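Local coordinates for inorganic pyrophosphatase (Coxiella burnetii, PDB 3TR4), which probably hydrolyses inorganic pyrophosphate to two phosphate ions with the help of magnesium, working as a homohexamer, at residues B[27-32]-B[50-55]. Sequence-based numbering, arbitrary orientation.
Sequences GGEVKY and SMRYPC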
ATOM      1  N   GLY B  27     -11.358  -3.309  -0.164  1.00 24.27           N
ATOM      2  CA  GLY B  27     -11.034  -3.766  -1.505  1.00 25.99           C
ATOM      3  C   GLY B  27     -12.251  -3.672  -2.407  1.00 26.46           C
ATOM      4  O   GLY B  27     -13.172  -2.910  -2.132  1.00 26.58           O
ATOM      5  N   GLY B  28     -12.261  -4.439  -3.490  1.00 36.57           N
ATOM      6  CA  GLY B  28     -13.425  -4.475  -4.356  1.00 36.06           C
ATOM      7  C   GLY B  28     -13.175  -4.038  -5.785  1.00 36.51           C
ATOM      8  O   GLY B  28     -13.933  -4.409  -6.681  1.00 42.43           O
ATOM      9  N   GLU B  29     -12.128  -3.246  -6.005  1.00 23.42           N
ATOM     10  CA  GLU B  29     -11.770  -2.840  -7.364  1.00 27.30           C
ATOM     11  C   GLU B  29     -11.673  -4.075  -8.250  1.00 28.94           C
ATOM     12  O   GLU B  29     -12.021  -4.039  -9.435  1.00 28.06           O
ATOM     13  CB  GLU B  29     -10.460  -2.055  -7.383  1.00 32.69           C
ATOM     14  CG  GLU B  29     -10.555  -0.680  -6.729  1.00 40.24           C
ATOM     15  CD  GLU B  29      -9.360   0.198  -7.050  1.00 52.11           C
ATOM     16  OE1 GLU B  29      -8.431   0.267  -6.215  1.00 56.32           O
ATOM     17  OE2 GLU B  29      -9.350   0.817  -8.136  1.00 54.50           O
ATOM     18  N   VAL B  30     -11.184  -5.164  -7.660  1.00 24.15           N
ATOM     19  CA  VAL B  30     -11.331  -6.491  -8.241  1.00 31.11           C
ATOM     20  C   VAL B  30     -12.167  -7.308  -7.279  1.00 32.06           C
ATOM     21  O   VAL B  30     -11.894  -7.325  -6.082  1.00 33.20           O
ATOM     22  CB  VAL B  30      -9.992  -7.229  -8.395  1.00 36.41           C
ATOM     23  CG1 VAL B  30     -10.197  -8.509  -9.202  1.00 34.08           C
ATOM     24  CG2 VAL B  30      -8.968  -6.352  -9.053  1.00 43.98           C
ATOM     25  N   LYS B  31     -13.178  -7.990  -7.798  1.00 32.96           N
ATOM     26  CA  LYS B  31     -13.979  -8.881  -6.974  1.00 34.09           C
ATOM     27  C   LYS B  31     -13.633 -10.325  -7.304  1.00 33.13           C
ATOM     28  O   LYS B  31     -13.649 -10.724  -8.466  1.00 29.58           O
ATOM     29  CB  LYS B  31     -15.472  -8.630  -7.185  1.00 37.73           C
ATOM     30  CG  LYS B  31     -16.366  -9.620  -6.457  1.00 46.54           C
ATOM     31  CD  LYS B  31     -17.840  -9.326  -6.690  1.00 57.84           C
ATOM     32  CE  LYS B  31     -18.716 -10.162  -5.766  1.00 61.37           C
ATOM     33  NZ  LYS B  31     -18.323 -11.600  -5.774  1.00 60.98           N
ATOM     34  N   TYR B  32     -13.313 -11.103  -6.277  1.00 27.37           N
ATOM     35  CA  TYR B  32     -12.949 -12.499  -6.464  1.00 27.98           C
ATOM     36  C   TYR B  32     -14.100 -13.418  -6.079  1.00 27.89           C
ATOM     37  O   TYR B  32     -14.973 -13.041  -5.303  1.00 33.06           O
ATOM     38  CB  TYR B  32     -11.716 -12.846  -5.627  1.00 22.55           C
ATOM     39  CG  TYR B  32     -10.473 -12.061  -5.988  1.00 26.04           C
ATOM     40  CD1 TYR B  32      -9.839 -12.252  -7.208  1.00 27.24           C
ATOM     41  CD2 TYR B  32      -9.929 -11.140  -5.107  1.00 28.05           C
ATOM     42  CE1 TYR B  32      -8.701 -11.540  -7.544  1.00 21.94           C
ATOM     43  CE2 TYR B  32      -8.790 -10.422  -5.431  1.00 27.12           C
ATOM     44  CZ  TYR B  32      -8.179 -10.629  -6.649  1.00 23.80           C
ATOM     45  OH  TYR B  32      -7.053  -9.918  -6.976  1.00 23.19           O
ATOM     46  N   SER B  50     -16.413   4.072  -8.166  1.00 35.30           N
ATOM     47  CA  SER B  50     -15.324   4.481  -7.292  1.00 39.91           C
ATOM     48  C   SER B  50     -15.719   4.251  -5.835  1.00 35.27           C
ATOM     49  O   SER B  50     -15.928   5.199  -5.079  1.00 43.04           O
ATOM     50  CB  SER B  50     -14.970   5.948  -7.538  1.00 40.41           C
ATOM     51  OG  SER B  50     -13.616   6.200  -7.212  1.00 42.14           O
HETATM   52  N   MSE B  51     -15.830   2.980  -5.456  1.00 34.01           N
HETATM   53  CA  MSE B  51     -16.259   2.596  -4.114  1.00 41.99           C
HETATM   54  C   MSE B  51     -15.455   1.406  -3.619  1.00 41.82           C
HETATM   55  O   MSE B  51     -14.918   0.634  -4.414  1.00 43.36           O
HETATM   56  CB  MSE B  51     -17.741   2.220  -4.105  1.00 42.54           C
HETATM   57  CG  MSE B  51     -18.656   3.257  -4.713  1.00 51.29           C
HETATM   58 SE   MSE B  51     -20.497   2.629  -4.900  1.00 51.57          SE
HETATM   59  CE  MSE B  51     -21.072   2.726  -3.035  1.00 33.57           C
ATOM     60  N   ARG B  52     -15.385   1.253  -2.302  1.00 31.28           N
ATOM     61  CA  ARG B  52     -14.671   0.131  -1.709  1.00 28.66           C
ATOM     62  C   ARG B  52     -15.553  -0.587  -0.697  1.00 25.70           C
ATOM     63  O   ARG B  52     -16.378   0.035  -0.035  1.00 25.51           O
ATOM     64  CB  ARG B  52     -13.392   0.611  -1.033  1.00 30.91           C
ATOM     65  CG  ARG B  52     -12.496   1.449  -1.928  1.00 35.19           C
ATOM     66  CD  ARG B  52     -11.925   0.641  -3.088  1.00 32.47           C
ATOM     67  NE  ARG B  52     -10.918   1.416  -3.806  1.00 46.60           N
ATOM     68  CZ  ARG B  52     -11.176   2.178  -4.866  1.00 53.85           C
ATOM     69  NH1 ARG B  52     -12.411   2.259  -5.344  1.00 52.41           N
ATOM     70  NH2 ARG B  52     -10.196   2.854  -5.451  1.00 57.48           N
ATOM     71  N   TYR B  53     -15.382  -1.899  -0.586  1.00 20.94           N
ATOM     72  CA  TYR B  53     -16.145  -2.677   0.375  1.00 19.91           C
ATOM     73  C   TYR B  53     -15.928  -2.150   1.791  1.00 21.44           C
ATOM     74  O   TYR B  53     -14.796  -1.897   2.199  1.00 25.00           O
ATOM     75  CB  TYR B  53     -15.780  -4.154   0.276  1.00 17.96           C
ATOM     76  CG  TYR B  53     -16.583  -4.883  -0.768  1.00 24.49           C
ATOM     77  CD1 TYR B  53     -16.442  -4.576  -2.112  1.00 25.59           C
ATOM     78  CD2 TYR B  53     -17.484  -5.874  -0.413  1.00 24.79           C
ATOM     79  CE1 TYR B  53     -17.172  -5.233  -3.074  1.00 32.25           C
ATOM     80  CE2 TYR B  53     -18.223  -6.540  -1.370  1.00 29.55           C
ATOM     81  CZ  TYR B  53     -18.063  -6.215  -2.702  1.00 32.86           C
ATOM     82  OH  TYR B  53     -18.792  -6.869  -3.669  1.00 33.72           O
ATOM     83  N   PRO B  54     -17.022  -1.970   2.536  1.00 27.49           N
ATOM     84  CA  PRO B  54     -16.982  -1.424   3.896  1.00 28.37           C
ATOM     85  C   PRO B  54     -16.638  -2.484   4.938  1.00 28.45           C
ATOM     86  O   PRO B  54     -16.571  -2.177   6.124  1.00 27.20           O
ATOM     87  CB  PRO B  54     -18.415  -0.947   4.102  1.00 28.17           C
ATOM     88  CG  PRO B  54     -19.221  -1.932   3.325  1.00 31.98           C
ATOM     89  CD  PRO B  54     -18.403  -2.229   2.091  1.00 34.94           C
ATOM     90  N   CYS B  55     -16.437  -3.719   4.493  1.00 22.60           N
ATOM     91  CA  CYS B  55     -16.085  -4.821   5.379  1.00 18.35           C
ATOM     92  C   CYS B  55     -15.638  -5.998   4.525  1.00 25.50           C
ATOM     93  O   CYS B  55     -15.721  -5.933   3.299  1.00 19.43           O
ATOM     94  CB  CYS B  55     -17.284  -5.222   6.240  1.00 23.02           C
ATOM     95  SG  CYS B  55     -18.765  -5.687   5.307  1.00 34.76           S
TER
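Glu29 and Arg52 both carry CG anti to the carbonyl carbon (chi1 -69° and -53°); Arg52 then bends at chi2, while Glu29 stays extended, and their flat ends stack. The carboxylate and guanidinium planes are 18° apart. Glu29 CD lies over one face of the guanidinium, toward its rim, and OE1 of Glu29 is 3.2 Å from Arg52 NH2, well out of the plane: a salt bridge of charge alone. Arg52 NH1, in the guanidinium plane, donates to Met51 O at 3.1 Å, from above the carbonyl plane, which helps fix the group's rotation. The backbones meet in one hydrogen bond, Tyr53 N to Gly27 O (2.9 Å). Gly28, at a positive phi that glycine tolerates readily, packs its CA 3.8 Å from Tyr53 CD1, obliquely to the ring. Beyond the ring, Tyr53 OH touches Lys31 CE at 3.9 Å, where the two side chains cross at a slant. Lys31 probably binds the substrate, as does Tyr143, against which Tyr53 also packs, so the contact borders the probable active site. Asn26 of a second subunit adds a weak hydrogen bond to Arg52 NH2. The contact ties the turn entering strand 30-35 to the loop between strands 40-46 and 56-59, with Ile23 of strand 16-23 and Phe139 of helix 130-142 packed against Tyr53.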